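Local atomic coordinates of gamma-glutamyltranspeptidase (Klebsiella pneumoniae subsp. pneumoniae, PDB entry 5HFT), a protein that catalyses the conversion of oxamate to oxalate in the uric acid degradation pathway and belongs to the gamma-glutamyltransferase family. Residues L271-P276 against V282-L287. Residues are numbered along the deposited sequence; the frame is centred on the assembly and turned at random.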
loop_
_atom_site.group_PDB
_atom_site.type_symbol
_atom_site.label_atom_id
_atom_site.label_comp_id
_atom_site.label_asym_id
_atom_site.label_seq_id
_atom_site.Cartn_x
_atom_site.Cartn_y
_atom_site.Cartn_z
ATOM N N LEU A 271 10.857 -9.467 12.878
ATOM C CA LEU A 271 10.167 -8.372 12.206
ATOM C C LEU A 271 10.462 -8.460 10.716
ATOM O O LEU A 271 11.607 -8.668 10.314
ATOM C CB LEU A 271 10.611 -6.995 12.746
ATOM C CG LEU A 271 10.300 -5.695 11.956
ATOM C CD1 LEU A 271 8.835 -5.547 11.622
ATOM C CD2 LEU A 271 10.776 -4.442 12.657
ATOM N N TRP A 272 9.438 -8.273 9.891
ATOM C CA TRP A 272 9.584 -8.444 8.456
ATOM C C TRP A 272 9.224 -7.157 7.723
ATOM O O TRP A 272 8.356 -6.397 8.160
ATOM C CB TRP A 272 8.702 -9.578 7.969
ATOM C CG TRP A 272 8.962 -10.850 8.692
ATOM C CD1 TRP A 272 10.017 -11.697 8.514
ATOM C CD2 TRP A 272 8.147 -11.435 9.719
ATOM N NE1 TRP A 272 9.908 -12.775 9.356
ATOM C CE2 TRP A 272 8.771 -12.637 10.112
ATOM C CE3 TRP A 272 6.953 -11.060 10.343
ATOM C CZ2 TRP A 272 8.234 -13.471 11.097
ATOM C CZ3 TRP A 272 6.429 -11.885 11.317
ATOM C CH2 TRP A 272 7.068 -13.075 11.686
ATOM N N ASN A 273 9.932 -6.910 6.615
ATOM C CA ASN A 273 9.635 -5.843 5.665
ATOM C C ASN A 273 9.700 -6.438 4.271
ATOM O O ASN A 273 10.601 -7.223 3.974
ATOM C CB ASN A 273 10.634 -4.676 5.742
ATOM C CG ASN A 273 10.476 -3.831 6.996
ATOM O OD1 ASN A 273 11.144 -2.804 7.156
ATOM N ND2 ASN A 273 9.605 -4.261 7.894
ATOM N N LEU A 274 8.783 -6.050 3.399
ATOM C CA LEU A 274 8.906 -6.394 1.992
ATOM C C LEU A 274 9.765 -5.316 1.350
ATOM O O LEU A 274 9.359 -4.154 1.279
ATOM C CB LEU A 274 7.538 -6.510 1.320
ATOM C CG LEU A 274 7.441 -7.111 -0.103
ATOM C CD1 LEU A 274 6.003 -7.476 -0.395
ATOM C CD2 LEU A 274 7.975 -6.208 -1.211
ATOM N N ALA A 275 10.966 -5.689 0.943
ATOM C CA ALA A 275 11.901 -4.816 0.248
ATOM C C ALA A 275 13.097 -5.619 -0.275
ATOM O O ALA A 275 13.541 -6.583 0.368
ATOM C CB ALA A 275 12.362 -3.682 1.170
ATOM N N PRO A 276 13.619 -5.266 -1.455
ATOM C CA PRO A 276 14.826 -5.936 -1.947
ATOM C C PRO A 276 16.034 -5.536 -1.123
ATOM O O PRO A 276 16.065 -4.444 -0.531
ATOM C CB PRO A 276 14.946 -5.422 -3.395
ATOM C CG PRO A 276 13.564 -5.004 -3.765
ATOM C CD PRO A 276 12.954 -4.464 -2.494
ATOM N N VAL A 282 19.050 -0.731 4.868
ATOM C CA VAL A 282 19.306 0.445 5.696
ATOM C C VAL A 282 18.222 0.613 6.757
ATOM O O VAL A 282 18.523 0.855 7.931
ATOM C CB VAL A 282 19.468 1.705 4.821
ATOM C CG1 VAL A 282 18.227 1.970 3.962
ATOM C CG2 VAL A 282 19.796 2.903 5.688
ATOM N N SER A 283 16.951 0.442 6.385
ATOM C CA SER A 283 15.881 0.660 7.353
ATOM C C SER A 283 15.931 -0.377 8.468
ATOM O O SER A 283 15.864 -0.025 9.651
ATOM C CB SER A 283 14.517 0.647 6.663
ATOM O OG SER A 283 13.488 0.842 7.632
ATOM N N LEU A 284 16.057 -1.659 8.112
ATOM C CA LEU A 284 16.053 -2.711 9.127
ATOM C C LEU A 284 17.272 -2.620 10.035
ATOM O O LEU A 284 17.169 -2.867 11.240
ATOM C CB LEU A 284 16.025 -4.086 8.462
ATOM C CG LEU A 284 14.715 -4.573 7.854
ATOM C CD1 LEU A 284 14.885 -5.992 7.299
ATOM C CD2 LEU A 284 13.569 -4.484 8.862
ATOM N N ALA A 285 18.430 -2.238 9.486
ATOM C CA ALA A 285 19.631 -2.113 10.309
ATOM C C ALA A 285 19.462 -1.060 11.392
ATOM O O ALA A 285 19.968 -1.222 12.509
ATOM C CB ALA A 285 20.838 -1.791 9.437
ATOM N N ILE A 286 18.768 0.034 11.072
ATOM C CA ILE A 286 18.470 1.057 12.074
ATOM C C ILE A 286 17.971 0.396 13.347
ATOM O O ILE A 286 18.557 0.549 14.424
ATOM C CB ILE A 286 17.447 2.068 11.533
ATOM C CG1 ILE A 286 17.985 2.738 10.271
ATOM C CG2 ILE A 286 17.166 3.132 12.571
ATOM C CD1 ILE A 286 17.060 3.783 9.697
ATOM N N LEU A 287 16.911 -0.407 13.219
ATOM C CA LEU A 287 16.318 -1.054 14.386
ATOM C C LEU A 287 17.301 -2.007 15.045
ATOM O O LEU A 287 17.327 -2.116 16.275
ATOM C CB LEU A 287 15.026 -1.771 13.984
ATOM C CG LEU A 287 14.147 -0.915 13.060
ATOM C CD1 LEU A 287 12.916 -1.638 12.520
ATOM C CD2 LEU A 287 13.752 0.371 13.732
#
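Leu-271 opens the contact from the strand by meeting Leu-287 of the helix, branch end against branch end: CD2 of Leu-271 lies 3.5 Å from CD1 of Leu-287, and the two side chains cross at roughly a right angle. With chi1 at 164°, Leu-271 carries CG on the far side of CB from its backbone N, which sends the isobutyl group out from the strand to the last turn of 277-287. Branched apolar chains suit this buried spot, since methyl against methyl asks for no polar partner. Trp-272, next along, follows the alternation of a beta strand and turns its indole to the other face, where Leu-84 and Val-86 of strand 80-86 lie against it. Asn-273 faces the helix again; its side chain and that of Leu-284 reach across from opposite sides and overlap alongside each other. OD1 of Asn-273 is 3.4 Å from CD2 of Leu-284, and CG of Asn-273 is 3.7 Å from that methyl. An asparagine fits here because OD1 accepts hydrogen bonds from polar side chains of another protein chain while the amide still lies against a leucine. Beyond it the chain leaves the strand through Leu-274 to Pro-276 and turns back directly into the helix; the axes of strand 271-273 and helix segment 282-287 approach to 10.1 Å and run nearly antiparallel, at 162°. The helix covers the beta-hairpin before it: Leu-284 also reaches Leu-262 and Leu-287 reaches Leu-264 on strand 262-266, while helix 309-318 packs against Val-282 and Ile-286. Strand 269-273 continues the sheet antiparallel into the other chain, consistent with the alpha-beta-beta-alpha sandwich of N-terminal nucleophile hydrolases, to which gamma-glutamyltranspeptidases belong.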